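Local coordinates for protein ebony (Drosophila melanogaster, PDB 6DYM) that probably forms peptide bonds between beta-alanine and biogenic amines as a nonribosomal peptide synthetase, this chain being its atypical C-terminal condensation domain, at residues H13-E16 with V17-I20; L77-A81 with R82-E86; K92-I95 with V96-L100; R134-I137 with A138-F142; D199-D202 with E203-A206. All blocks are in the same frame, centred on the assembly; numbering follows the deposited sequence.

Contact 1. Residues H13-E16 with V17-I20; sequences HRQE and VIDI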
loop_
_atom_site.group_PDB
_atom_site.type_symbol
_atom_site.label_atom_id
_atom_site.label_comp_id
_atom_site.label_asym_id
_atom_site.label_seq_id
_atom_site.Cartn_x
_atom_site.Cartn_y
_atom_site.Cartn_z
ATOM N N HIS A 13 -2.425 -3.141 18.114
ATOM C CA HIS A 13 -1.423 -2.483 17.284
ATOM C C HIS A 13 -1.945 -1.221 16.609
ATOM O O HIS A 13 -1.200 -0.601 15.840
ATOM C CB HIS A 13 -0.920 -3.443 16.203
ATOM C CG HIS A 13 -0.015 -4.522 16.711
ATOM N ND1 HIS A 13 -0.015 -5.797 16.185
ATOM C CD2 HIS A 13 0.923 -4.517 17.687
ATOM C CE1 HIS A 13 0.885 -6.531 16.816
ATOM N NE2 HIS A 13 1.466 -5.778 17.733
ATOM N N ARG A 14 -3.192 -0.828 16.886
ATOM C CA ARG A 14 -3.877 0.167 16.061
ATOM C C ARG A 14 -3.149 1.507 16.067
ATOM O O ARG A 14 -2.888 2.087 15.005
ATOM C CB ARG A 14 -5.320 0.336 16.540
ATOM C CG ARG A 14 -6.218 1.104 15.580
ATOM C CD ARG A 14 -7.572 1.385 16.218
ATOM N NE ARG A 14 -7.401 1.950 17.553
ATOM C CZ ARG A 14 -7.228 3.245 17.802
ATOM N NH1 ARG A 14 -7.221 4.123 16.806
ATOM N NH2 ARG A 14 -7.066 3.664 19.051
ATOM N N GLN A 15 -2.824 2.026 17.253
ATOM C CA GLN A 15 -2.215 3.350 17.314
ATOM C C GLN A 15 -0.809 3.342 16.728
ATOM O O GLN A 15 -0.415 4.287 16.036
ATOM C CB GLN A 15 -2.188 3.867 18.749
ATOM C CG GLN A 15 -1.862 5.346 18.832
ATOM C CD GLN A 15 -2.841 6.192 18.039
ATOM O OE1 GLN A 15 -4.055 6.061 18.192
ATOM N NE2 GLN A 15 -2.317 7.055 17.174
ATOM N N GLU A 16 -0.038 2.288 16.999
ATOM C CA GLU A 16 1.296 2.188 16.419
ATOM C C GLU A 16 1.226 2.118 14.898
ATOM O O GLU A 16 2.011 2.773 14.203
ATOM C CB GLU A 16 2.028 0.972 16.994
ATOM C CG GLU A 16 2.396 1.114 18.469
ATOM C CD GLU A 16 2.684 -0.219 19.144
ATOM O OE1 GLU A 16 1.720 -0.918 19.533
ATOM O OE2 GLU A 16 3.874 -0.565 19.293
ATOM N N VAL A 17 0.275 1.349 14.362
ATOM C CA VAL A 17 0.123 1.251 12.913
ATOM C C VAL A 17 -0.340 2.582 12.330
ATOM O O VAL A 17 0.145 3.017 11.279
ATOM C CB VAL A 17 -0.843 0.105 12.558
ATOM C CG1 VAL A 17 -1.370 0.255 11.130
ATOM C CG2 VAL A 17 -0.161 -1.237 12.748
ATOM N N ILE A 18 -1.273 3.254 13.005
ATOM C CA ILE A 18 -1.753 4.547 12.523
ATOM C C ILE A 18 -0.608 5.549 12.471
ATOM O O ILE A 18 -0.434 6.273 11.482
ATOM C CB ILE A 18 -2.908 5.054 13.406
ATOM C CG1 ILE A 18 -4.218 4.376 13.006
ATOM C CG2 ILE A 18 -3.031 6.571 13.308
ATOM C CD1 ILE A 18 -5.351 4.606 13.993
ATOM N N ASP A 19 0.196 5.597 13.535
ATOM C CA ASP A 19 1.334 6.510 13.569
ATOM C C ASP A 19 2.279 6.266 12.400
ATOM O O ASP A 19 2.752 7.217 11.767
ATOM C CB ASP A 19 2.079 6.366 14.896
ATOM C CG ASP A 19 1.247 6.813 16.080
ATOM O OD1 ASP A 19 0.274 7.567 15.863
ATOM O OD2 ASP A 19 1.563 6.408 17.222
ATOM N N ILE A 20 2.569 4.999 12.099
ATOM C CA ILE A 20 3.482 4.694 11.002
ATOM C C ILE A 20 2.882 5.119 9.667
ATOM O O ILE A 20 3.559 5.736 8.838
ATOM C CB ILE A 20 3.856 3.200 11.015
ATOM C CG1 ILE A 20 4.867 2.929 12.130
ATOM C CG2 ILE A 20 4.428 2.769 9.659
ATOM C CD1 ILE A 20 5.417 1.528 12.130
#
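V17, in the first turn of helix 14-25, packs back on H13 just ahead of it. Its amide N binds H13 O at 2.9 Å, and its CG2, anti to the carbonyl carbon, rests beside the same oxygen, with H13 CB 4.2 Å from that methyl. One residue on, I18 N bonds to R14 O, and the two side chains run side by side in the same direction: I18 CD1 comes within 3.4 Å of R14 NH1, and CG of R14 also touches this methyl. N49 binds that same R14 NH1. D19 is bonded to Q15 twice, through backbone D19 N to Q15 O and through Q15 NE2 to D19 OD1, 2.9 Å. The bend of Q15 at chi2 (57°) carries its amide forward over the next turn to D19; OD1 lies close to the amide plane of Q15, while NE2 approaches it from above the carboxylate plane, the two planes 49° apart. I20 N closes the next helical bond to E16 O, 3.1 Å away. V17 and I20 face T75 and I72 of strand 71-80, V17 also meets V63 of strand 62-66, and I18 leans on helix 41-58.

Contact 2. Residues L77-A81 with R82-E86; sequences LNFDA and RNEPE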
loop_
_atom_site.group_PDB
_atom_site.type_symbol
_atom_site.label_atom_id
_atom_site.label_comp_id
_atom_site.label_asym_id
_atom_site.label_seq_id
_atom_site.Cartn_x
_atom_site.Cartn_y
_atom_site.Cartn_z
ATOM N N LEU A 77 -0.049 -3.894 5.229
ATOM C CA LEU A 77 -1.487 -4.130 5.312
ATOM C C LEU A 77 -1.965 -4.738 3.998
ATOM O O LEU A 77 -1.748 -4.160 2.929
ATOM C CB LEU A 77 -2.231 -2.828 5.611
ATOM C CG LEU A 77 -1.662 -2.011 6.776
ATOM C CD1 LEU A 77 -2.553 -0.819 7.088
ATOM C CD2 LEU A 77 -1.486 -2.891 8.009
ATOM N N ASN A 78 -2.602 -5.905 4.081
ATOM C CA ASN A 78 -2.997 -6.672 2.913
ATOM C C ASN A 78 -4.441 -7.121 3.042
ATOM O O ASN A 78 -4.934 -7.372 4.145
ATOM C CB ASN A 78 -2.109 -7.900 2.729
ATOM C CG ASN A 78 -0.649 -7.550 2.729
ATOM O OD1 ASN A 78 -0.209 -6.736 1.925
ATOM N ND2 ASN A 78 0.114 -8.146 3.643
ATOM N N PHE A 79 -5.100 -7.237 1.890
ATOM C CA PHE A 79 -6.434 -7.804 1.773
ATOM C C PHE A 79 -6.469 -8.751 0.582
ATOM O O PHE A 79 -5.676 -8.635 -0.356
ATOM C CB PHE A 79 -7.508 -6.733 1.555
ATOM C CG PHE A 79 -7.990 -6.072 2.808
ATOM C CD1 PHE A 79 -8.636 -6.803 3.790
ATOM C CD2 PHE A 79 -7.839 -4.708 2.983
ATOM C CE1 PHE A 79 -9.095 -6.190 4.932
ATOM C CE2 PHE A 79 -8.296 -4.087 4.125
ATOM C CZ PHE A 79 -8.927 -4.829 5.098
ATOM N N ASP A 80 -7.397 -9.695 0.633
ATOM C CA ASP A 80 -7.837 -10.363 -0.581
ATOM C C ASP A 80 -8.452 -9.318 -1.503
ATOM O O ASP A 80 -9.420 -8.649 -1.130
ATOM C CB ASP A 80 -8.848 -11.456 -0.233
ATOM C CG ASP A 80 -9.262 -12.295 -1.439
ATOM O OD1 ASP A 80 -9.221 -11.800 -2.585
ATOM O OD2 ASP A 80 -9.642 -13.465 -1.234
ATOM N N ALA A 81 -7.876 -9.162 -2.699
ATOM C CA ALA A 81 -8.339 -8.116 -3.605
ATOM C C ALA A 81 -9.828 -8.241 -3.911
ATOM O O ALA A 81 -10.486 -7.237 -4.201
ATOM C CB ALA A 81 -7.531 -8.147 -4.900
ATOM N N ARG A 82 -10.376 -9.453 -3.847
ATOM C CA ARG A 82 -11.784 -9.694 -4.132
ATOM C C ARG A 82 -12.629 -9.822 -2.863
ATOM O O ARG A 82 -13.742 -10.359 -2.917
ATOM C CB ARG A 82 -11.927 -10.942 -5.003
ATOM C CG ARG A 82 -11.101 -10.890 -6.291
ATOM C CD ARG A 82 -11.594 -11.913 -7.302
ATOM N NE ARG A 82 -10.766 -11.979 -8.507
ATOM C CZ ARG A 82 -10.785 -11.069 -9.477
ATOM N NH1 ARG A 82 -10.014 -11.215 -10.549
ATOM N NH2 ARG A 82 -11.575 -10.009 -9.376
ATOM N N ASN A 83 -12.129 -9.333 -1.730
ATOM C CA ASN A 83 -12.825 -9.468 -0.451
ATOM C C ASN A 83 -12.406 -8.331 0.481
ATOM O O ASN A 83 -12.072 -8.542 1.647
ATOM C CB ASN A 83 -12.548 -10.835 0.176
ATOM C CG ASN A 83 -13.522 -11.175 1.291
ATOM O OD1 ASN A 83 -14.678 -10.762 1.262
ATOM N ND2 ASN A 83 -13.054 -11.926 2.282
ATOM N N GLU A 84 -12.415 -7.104 -0.034
ATOM C CA GLU A 84 -12.003 -5.870 0.620
ATOM C C GLU A 84 -13.202 -5.138 1.204
ATOM O O GLU A 84 -14.262 -5.078 0.570
ATOM C CB GLU A 84 -11.287 -4.948 -0.368
ATOM C CG GLU A 84 -9.812 -5.242 -0.477
ATOM C CD GLU A 84 -9.034 -4.196 -1.255
ATOM O OE1 GLU A 84 -9.617 -3.169 -1.656
ATOM O OE2 GLU A 84 -7.824 -4.412 -1.469
ATOM N N PRO A 85 -13.055 -4.577 2.403
ATOM C CA PRO A 85 -14.177 -3.863 3.024
ATOM C C PRO A 85 -14.591 -2.655 2.199
ATOM O O PRO A 85 -13.789 -2.063 1.472
ATOM C CB PRO A 85 -13.623 -3.444 4.393
ATOM C CG PRO A 85 -12.130 -3.519 4.250
ATOM C CD PRO A 85 -11.881 -4.640 3.290
ATOM N N GLU A 86 -15.867 -2.297 2.316
ATOM C CA GLU A 86 -16.443 -1.167 1.591
ATOM C C GLU A 86 -16.443 0.040 2.522
ATOM O O GLU A 86 -17.333 0.191 3.362
ATOM C CB GLU A 86 -17.852 -1.495 1.104
ATOM C CG GLU A 86 -18.011 -2.748 0.217
ATOM C CD GLU A 86 -17.264 -2.700 -1.121
ATOM O OE1 GLU A 86 -17.800 -3.263 -2.100
ATOM O OE2 GLU A 86 -16.147 -2.143 -1.206
HETATM O O HOH W 1 -9.303 -10.009 2.774
#
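F79, next to last in strand 71-80, packs against E84 and P85 across a type I beta turn from D80 to N83 that leads the chain off the sheet. Its CB touches E84 CG at 3.4 Å. CG of the ring lies 3.8 Å from the same methylene, and CD2 is also near it. Farther out, CD1, CE1 and CE2 lie under P85 CD, and the tip atom CZ is met by both CD and CG of the proline. P85 CD sits 3.6 Å from the ring centroid, only 16° off the ring normal, a CH-pi contact over one face. F123 of strand 119-127 meets the same ring, and the E84 carboxylate is bonded to H121. The turn is closed by N83 N to D80 O at 2.9 Å. With D80 CG anti to the backbone N (chi1 -175°), OD1 accepts R82 N, an Asx turn within the beta turn, while OD2 goes to N117. The R82 guanidinium leads away to R108 O and a salt bridge with D109. A water bridges the base of the turn, accepting from D80 N at 2.9 Å and donating weakly to N83 O at 3.3 Å.

Contact 3. Residues K92-I95 with V96-L100; sequences KLLI and VFEFL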
loop_
_atom_site.group_PDB
_atom_site.type_symbol
_atom_site.label_atom_id
_atom_site.label_comp_id
_atom_site.label_asym_id
_atom_site.label_seq_id
_atom_site.Cartn_x
_atom_site.Cartn_y
_atom_site.Cartn_z
ATOM N N LYS A 92 -10.488 14.439 0.167
ATOM C CA LYS A 92 -9.948 14.363 -1.183
ATOM C C LYS A 92 -9.218 13.052 -1.438
ATOM O O LYS A 92 -8.893 12.762 -2.595
ATOM C CB LYS A 92 -9.000 15.541 -1.439
ATOM C CG LYS A 92 -9.690 16.887 -1.635
ATOM C CD LYS A 92 -8.687 18.038 -1.548
ATOM C CE LYS A 92 -8.888 19.050 -2.673
ATOM N NZ LYS A 92 -7.916 20.185 -2.603
ATOM N N LEU A 93 -8.952 12.259 -0.392
ATOM C CA LEU A 93 -8.359 10.938 -0.574
ATOM C C LEU A 93 -9.212 10.039 -1.459
ATOM O O LEU A 93 -8.688 9.081 -2.037
ATOM C CB LEU A 93 -8.140 10.262 0.782
ATOM C CG LEU A 93 -6.854 10.637 1.516
ATOM C CD1 LEU A 93 -6.613 9.704 2.693
ATOM C CD2 LEU A 93 -5.691 10.596 0.553
ATOM N N LEU A 94 -10.514 10.321 -1.569
ATOM C CA LEU A 94 -11.364 9.547 -2.464
ATOM C C LEU A 94 -10.883 9.642 -3.906
ATOM O O LEU A 94 -10.992 8.673 -4.663
ATOM C CB LEU A 94 -12.812 10.023 -2.353
ATOM C CG LEU A 94 -13.824 9.363 -3.293
ATOM C CD1 LEU A 94 -13.975 7.888 -2.955
ATOM C CD2 LEU A 94 -15.171 10.076 -3.230
ATOM N N ILE A 95 -10.350 10.799 -4.302
ATOM C CA ILE A 95 -9.781 10.935 -5.637
ATOM C C ILE A 95 -8.620 9.966 -5.820
ATOM O O ILE A 95 -8.469 9.350 -6.883
ATOM C CB ILE A 95 -9.352 12.391 -5.885
ATOM C CG1 ILE A 95 -10.553 13.329 -5.732
ATOM C CG2 ILE A 95 -8.710 12.530 -7.266
ATOM C CD1 ILE A 95 -10.230 14.785 -5.980
ATOM N N VAL A 96 -7.786 9.809 -4.786
ATOM C CA VAL A 96 -6.670 8.864 -4.857
ATOM C C VAL A 96 -7.186 7.442 -5.046
ATOM O O VAL A 96 -6.709 6.698 -5.911
ATOM C CB VAL A 96 -5.782 8.975 -3.604
ATOM C CG1 VAL A 96 -4.751 7.863 -3.595
ATOM C CG2 VAL A 96 -5.093 10.326 -3.562
ATOM N N PHE A 97 -8.172 7.042 -4.238
ATOM C CA PHE A 97 -8.689 5.682 -4.351
ATOM C C PHE A 97 -9.411 5.454 -5.673
ATOM O O PHE A 97 -9.356 4.349 -6.223
ATOM C CB PHE A 97 -9.610 5.370 -3.174
ATOM C CG PHE A 97 -8.873 5.082 -1.902
ATOM C CD1 PHE A 97 -8.510 3.786 -1.573
ATOM C CD2 PHE A 97 -8.524 6.109 -1.042
ATOM C CE1 PHE A 97 -7.822 3.520 -0.402
ATOM C CE2 PHE A 97 -7.835 5.848 0.133
ATOM C CZ PHE A 97 -7.483 4.552 0.452
ATOM N N GLU A 98 -10.089 6.475 -6.204
ATOM C CA GLU A 98 -10.723 6.306 -7.507
ATOM C C GLU A 98 -9.678 6.169 -8.607
ATOM O O GLU A 98 -9.857 5.385 -9.546
ATOM C CB GLU A 98 -11.669 7.471 -7.788
ATOM C CG GLU A 98 -12.904 7.478 -6.894
ATOM C CD GLU A 98 -13.924 8.531 -7.296
ATOM O OE1 GLU A 98 -13.602 9.390 -8.143
ATOM O OE2 GLU A 98 -15.049 8.503 -6.754
ATOM N N PHE A 99 -8.570 6.911 -8.502
ATOM C CA PHE A 99 -7.491 6.766 -9.475
ATOM C C PHE A 99 -6.856 5.383 -9.395
ATOM O O PHE A 99 -6.531 4.784 -10.426
ATOM C CB PHE A 99 -6.434 7.850 -9.257
ATOM C CG PHE A 99 -5.180 7.652 -10.070
ATOM C CD1 PHE A 99 -5.235 7.612 -11.455
ATOM C CD2 PHE A 99 -3.944 7.524 -9.449
ATOM C CE1 PHE A 99 -4.085 7.438 -12.211
ATOM C CE2 PHE A 99 -2.791 7.348 -10.198
ATOM C CZ PHE A 99 -2.864 7.305 -11.584
ATOM N N LEU A 100 -6.659 4.862 -8.179
ATOM C CA LEU A 100 -6.105 3.518 -8.047
ATOM C C LEU A 100 -7.050 2.475 -8.639
ATOM O O LEU A 100 -6.604 1.524 -9.290
ATOM C CB LEU A 100 -5.799 3.216 -6.580
ATOM C CG LEU A 100 -4.738 4.126 -5.942
ATOM C CD1 LEU A 100 -4.533 3.789 -4.472
ATOM C CD2 LEU A 100 -3.427 4.054 -6.701
#
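L94 O accepts E98 N at 2.8 Å, the shortest hydrogen bond across this first part of helix 93-111, its donor tilted 23° from the carbonyl plane. The E98 side chain folds back over the same carbonyl: CG, anti to its own carbonyl carbon (chi1 -69°), lies 3.2 Å from L94 O. The extended chain carries OE2 beside the leucine, 3.8 Å from L94 CG, with both L94 methyls close by. L94 meets the glutamate obliquely, its branches against the carboxylate end. An alanine in place of E98 would lose the CG methylene and carboxylate beside L94, and would probably leave the leucine branches freer to turn.

One residue earlier the pattern recurs with a ring. F97 N bonds to L93 O at 3.0 Å in the carbonyl plane, and the F97 ring presents its edge to that same oxygen, CD2 lying 3.1 Å from L93 O. L93 also lies alongside V96, the two side chains pointing the same way, CD2 to CG2 at 4.2 Å. F99 N takes I95 O, while the F99 ring turns away to meet Y188 and F197. The buried L93 and V96 form the inward side, where V96 packs on L35 and F97 joins L93 on I47 of helix 41-58. On the flank of L94, the E98 carboxylate lies beside apolar branches with no hydrogen bond across the segments, and the side-chain contact there is probably one of van der Waals packing.

Contact 4. Residues R134-I137 with A138-F142; sequences RENI and ACMHF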
loop_
_atom_site.group_PDB
_atom_site.type_symbol
_atom_site.label_atom_id
_atom_site.label_comp_id
_atom_site.label_asym_id
_atom_site.label_seq_id
_atom_site.Cartn_x
_atom_site.Cartn_y
_atom_site.Cartn_z
ATOM N N ARG A 134 19.595 3.240 5.649
ATOM C CA ARG A 134 19.915 1.819 5.745
ATOM C C ARG A 134 18.769 1.038 6.384
ATOM O O ARG A 134 18.393 -0.037 5.899
ATOM C CB ARG A 134 21.210 1.623 6.541
ATOM C CG ARG A 134 21.559 0.161 6.809
ATOM C CD ARG A 134 22.679 0.007 7.835
ATOM N NE ARG A 134 22.560 0.945 8.950
ATOM C CZ ARG A 134 21.995 0.658 10.119
ATOM N NH1 ARG A 134 21.485 -0.549 10.339
ATOM N NH2 ARG A 134 21.940 1.579 11.070
ATOM N N GLU A 135 18.198 1.567 7.466
ATOM C CA GLU A 135 17.118 0.863 8.153
ATOM C C GLU A 135 15.847 0.837 7.314
ATOM O O GLU A 135 15.110 -0.158 7.323
ATOM C CB GLU A 135 16.854 1.512 9.512
ATOM C CG GLU A 135 17.971 1.307 10.527
ATOM C CD GLU A 135 17.911 2.296 11.687
ATOM O OE1 GLU A 135 17.279 3.369 11.550
ATOM O OE2 GLU A 135 18.499 1.993 12.745
ATOM N N ASN A 136 15.569 1.916 6.584
ATOM C CA ASN A 136 14.379 1.942 5.740
ATOM C C ASN A 136 14.481 0.907 4.627
ATOM O O ASN A 136 13.546 0.136 4.387
ATOM C CB ASN A 136 14.177 3.344 5.167
ATOM C CG ASN A 136 12.864 3.482 4.427
ATOM O OD1 ASN A 136 11.789 3.268 4.993
ATOM N ND2 ASN A 136 12.941 3.838 3.151
ATOM N N ILE A 137 15.629 0.859 3.950
ATOM C CA ILE A 137 15.822 -0.108 2.875
ATOM C C ILE A 137 15.791 -1.532 3.419
ATOM O O ILE A 137 15.188 -2.430 2.816
ATOM C CB ILE A 137 17.135 0.196 2.133
ATOM C CG1 ILE A 137 16.947 1.418 1.230
ATOM C CG2 ILE A 137 17.607 -1.009 1.332
ATOM C CD1 ILE A 137 16.113 1.139 -0.006
ATOM N N ALA A 138 16.430 -1.766 4.566
ATOM C CA ALA A 138 16.387 -3.098 5.165
ATOM C C ALA A 138 14.956 -3.505 5.502
ATOM O O ALA A 138 14.546 -4.641 5.234
ATOM C CB ALA A 138 17.266 -3.146 6.416
ATOM N N CYS A 139 14.179 -2.592 6.090
ATOM C CA CYS A 139 12.806 -2.925 6.455
ATOM C C CYS A 139 11.958 -3.198 5.215
ATOM O O CYS A 139 11.167 -4.149 5.197
ATOM C CB CYS A 139 12.201 -1.803 7.300
ATOM S SG CYS A 139 10.644 -2.238 8.121
ATOM N N MET A 140 12.130 -2.397 4.158
ATOM C CA MET A 140 11.370 -2.624 2.931
ATOM C C MET A 140 11.686 -3.987 2.329
ATOM O O MET A 140 10.774 -4.729 1.941
ATOM C CB MET A 140 11.656 -1.511 1.920
ATOM C CG MET A 140 11.084 -0.154 2.311
ATOM S SD MET A 140 9.281 -0.159 2.423
ATOM C CE MET A 140 8.841 0.054 0.698
ATOM N N HIS A 141 12.977 -4.335 2.239
ATOM C CA HIS A 141 13.354 -5.661 1.752
ATOM C C HIS A 141 12.719 -6.753 2.608
ATOM O O HIS A 141 12.244 -7.771 2.089
ATOM C CB HIS A 141 14.881 -5.819 1.746
ATOM C CG HIS A 141 15.557 -5.259 0.524
ATOM N ND1 HIS A 141 15.401 -5.801 -0.733
ATOM C CD2 HIS A 141 16.407 -4.215 0.377
ATOM C CE1 HIS A 141 16.113 -5.108 -1.604
ATOM N NE2 HIS A 141 16.732 -4.138 -0.956
ATOM N N PHE A 142 12.691 -6.550 3.927
ATOM C CA PHE A 142 12.148 -7.558 4.833
ATOM C C PHE A 142 10.646 -7.727 4.636
ATOM O O PHE A 142 10.139 -8.852 4.564
ATOM C CB PHE A 142 12.468 -7.168 6.279
ATOM C CG PHE A 142 12.054 -8.190 7.298
ATOM C CD1 PHE A 142 12.875 -9.268 7.595
ATOM C CD2 PHE A 142 10.854 -8.063 7.979
ATOM C CE1 PHE A 142 12.497 -10.206 8.543
ATOM C CE2 PHE A 142 10.470 -8.997 8.929
ATOM C CZ PHE A 142 11.290 -10.069 9.211
#
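Four consecutive backbone bonds tie R134, E135, N136 and I137 to A138, C139, M140 and H141 in helix 133-153. A138 N to R134 O, C139 N to E135 O and M140 N to N136 O each measure 2.9 Å. H141 N to I137 O is 3.0 Å and the straightest, with an N-H...O angle of 173°. The polar ends beyond the backbone are tied to other parts of the domain: N136 OD1 binds T127, and H141 ND1 binds Y175.

The side-chain packing centres on I137 and H141, which lie side by side and point the same way. With I137 CG2 anti to the backbone N, this methyl is turned up the helix toward the imidazole and stops 3.6 Å from H141 CD2. The same CD2 lies 3.3 Å from I137 O, the oxygen that H141 N also binds; the approach to the ring is oblique. M140, modelled in two conformers, brings CG to 3.2 Å from N136 O in one of them, and A138 CB rests against R134 O.

Helix 133-153 is the crossover of a beta-alpha-beta unit between strands 119-127 and 158-163. I137, M140 and H141 face helix 166-174, where L167, T168 and L171 receive them; C139 touches T127 and, on strand 4-8, M4.

Contact 5. Residues D199-D202 with E203-A206; sequences DAPD and EQRA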
loop_
_atom_site.group_PDB
_atom_site.type_symbol
_atom_site.label_atom_id
_atom_site.label_comp_id
_atom_site.label_asym_id
_atom_site.label_seq_id
_atom_site.Cartn_x
_atom_site.Cartn_y
_atom_site.Cartn_z
ATOM N N ASP A 199 -0.569 18.919 -12.348
ATOM C CA ASP A 199 0.674 19.655 -12.143
ATOM C C ASP A 199 1.882 18.751 -11.914
ATOM O O ASP A 199 3.004 19.261 -11.816
ATOM C CB ASP A 199 0.529 20.614 -10.955
ATOM C CG ASP A 199 -0.402 21.780 -11.251
ATOM O OD1 ASP A 199 -0.453 22.232 -12.416
ATOM O OD2 ASP A 199 -1.084 22.246 -10.315
ATOM N N ALA A 200 1.690 17.436 -11.817
ATOM C CA ALA A 200 2.816 16.539 -11.610
ATOM C C ALA A 200 3.671 16.460 -12.875
ATOM O O ALA A 200 3.165 16.623 -13.987
ATOM C CB ALA A 200 2.322 15.147 -11.220
ATOM N N PRO A 201 4.977 16.218 -12.735
ATOM C CA PRO A 201 5.821 16.078 -13.925
ATOM C C PRO A 201 5.431 14.846 -14.727
ATOM O O PRO A 201 4.837 13.897 -14.210
ATOM C CB PRO A 201 7.238 15.946 -13.351
ATOM C CG PRO A 201 7.032 15.450 -11.957
ATOM C CD PRO A 201 5.749 16.077 -11.489
ATOM N N ASP A 202 5.773 14.874 -16.018
ATOM C CA ASP A 202 5.476 13.743 -16.893
ATOM C C ASP A 202 6.102 12.452 -16.391
ATOM O O ASP A 202 5.599 11.366 -16.700
ATOM C CB ASP A 202 5.966 14.028 -18.314
ATOM C CG ASP A 202 5.029 14.935 -19.084
ATOM O OD1 ASP A 202 4.134 15.536 -18.458
ATOM O OD2 ASP A 202 5.192 15.052 -20.316
ATOM N N GLU A 203 7.171 12.550 -15.606
ATOM C CA GLU A 203 7.927 11.391 -15.165
ATOM C C GLU A 203 7.306 10.685 -13.970
ATOM O O GLU A 203 7.756 9.586 -13.623
ATOM C CB GLU A 203 9.364 11.814 -14.831
ATOM C CG GLU A 203 10.173 12.296 -16.048
ATOM C CD GLU A 203 9.746 13.670 -16.571
ATOM O OE1 GLU A 203 9.296 14.511 -15.761
ATOM O OE2 GLU A 203 9.858 13.906 -17.798
ATOM N N GLN A 204 6.296 11.269 -13.327
ATOM C CA GLN A 204 5.656 10.600 -12.200
ATOM C C GLN A 204 4.653 9.582 -12.725
ATOM O O GLN A 204 3.679 9.947 -13.398
ATOM C CB GLN A 204 4.965 11.593 -11.272
ATOM C CG GLN A 204 4.290 10.892 -10.099
ATOM C CD GLN A 204 3.744 11.848 -9.062
ATOM O OE1 GLN A 204 4.026 13.044 -9.096
ATOM N NE2 GLN A 204 2.955 11.322 -8.130
ATOM N N ARG A 205 4.885 8.313 -12.399
ATOM C CA ARG A 205 4.062 7.210 -12.867
ATOM C C ARG A 205 3.293 6.578 -11.712
ATOM O O ARG A 205 3.645 6.723 -10.540
ATOM C CB ARG A 205 4.918 6.137 -13.559
ATOM C CG ARG A 205 6.150 6.686 -14.270
ATOM C CD ARG A 205 5.748 7.589 -15.427
ATOM N NE ARG A 205 4.967 6.863 -16.424
ATOM C CZ ARG A 205 4.524 7.388 -17.560
ATOM N NH1 ARG A 205 4.784 8.652 -17.852
ATOM N NH2 ARG A 205 3.821 6.647 -18.405
ATOM N N ALA A 206 2.209 5.899 -12.069
ATOM C CA ALA A 206 1.570 4.899 -11.225
ATOM C C ALA A 206 1.721 3.578 -11.956
ATOM O O ALA A 206 1.331 3.468 -13.124
ATOM C CB ALA A 206 0.096 5.220 -10.975
HETATM O O HOH W 2 2.593 12.412 -14.513
#
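This is a surface turn, type I from P201 to Q204, that brings the chain into strand 205-212. Q204 N closes it on P201 O at 3.1 Å, the donor standing above the carbonyl plane. A water donates to P201 O at 2.7 Å and to Q204 O at 2.9 Å, so P201 O is gripped by two donors. R205 ties the turn to the strand: its chain, bent at chi2 (-65°) and chi3 (-61°), curls back so that NH1 meets D202 O at 3.1 Å, a bent bond (N-H...O 139°), the oxygen lying at the edge of the guanidinium and near its plane. N182 takes NE, and Q184 shares NH1 with D202 O. A leucine in place of R205 would probably leave D202 O without this donor and N182 and Q184 without theirs. On the other flank Q204, fully extended, puts OE1 3.4 Å from A200 CB, its amide being bonded to D30 and W34. E203 bends at chi2 and brings OE1 to P201 CB, 3.5 Å away. The turn sits beside the outermost strand 178-184: Q204 and A206 pair by backbone bonds with V185 and F183, and D202 and A200 are bonded to N186.

How the contacts relate
Contacts 1, 3 and 4 are helical turns with one buried flank; contacts 2 and 5 are type I turns at strand ends, contact 2 partly buried and contact 5 on the surface. Contacts 1 and 3 both pack on helix 41-58, and contacts 2 and 5 both reach the mixed sheet, the first leaving it and the second entering it. The helical contacts rest mainly on successive backbone bonds, contact 1 adding a side-chain one, whereas each turn has a single backbone closure, a side-chain bond and a bridging water. Contacts 3 and 5 touch, F99 CE2 lying 3.7 Å from A206 CB; contacts 1 and 5, about 30 Å apart between centres, lie on opposite sides of the chain's centre.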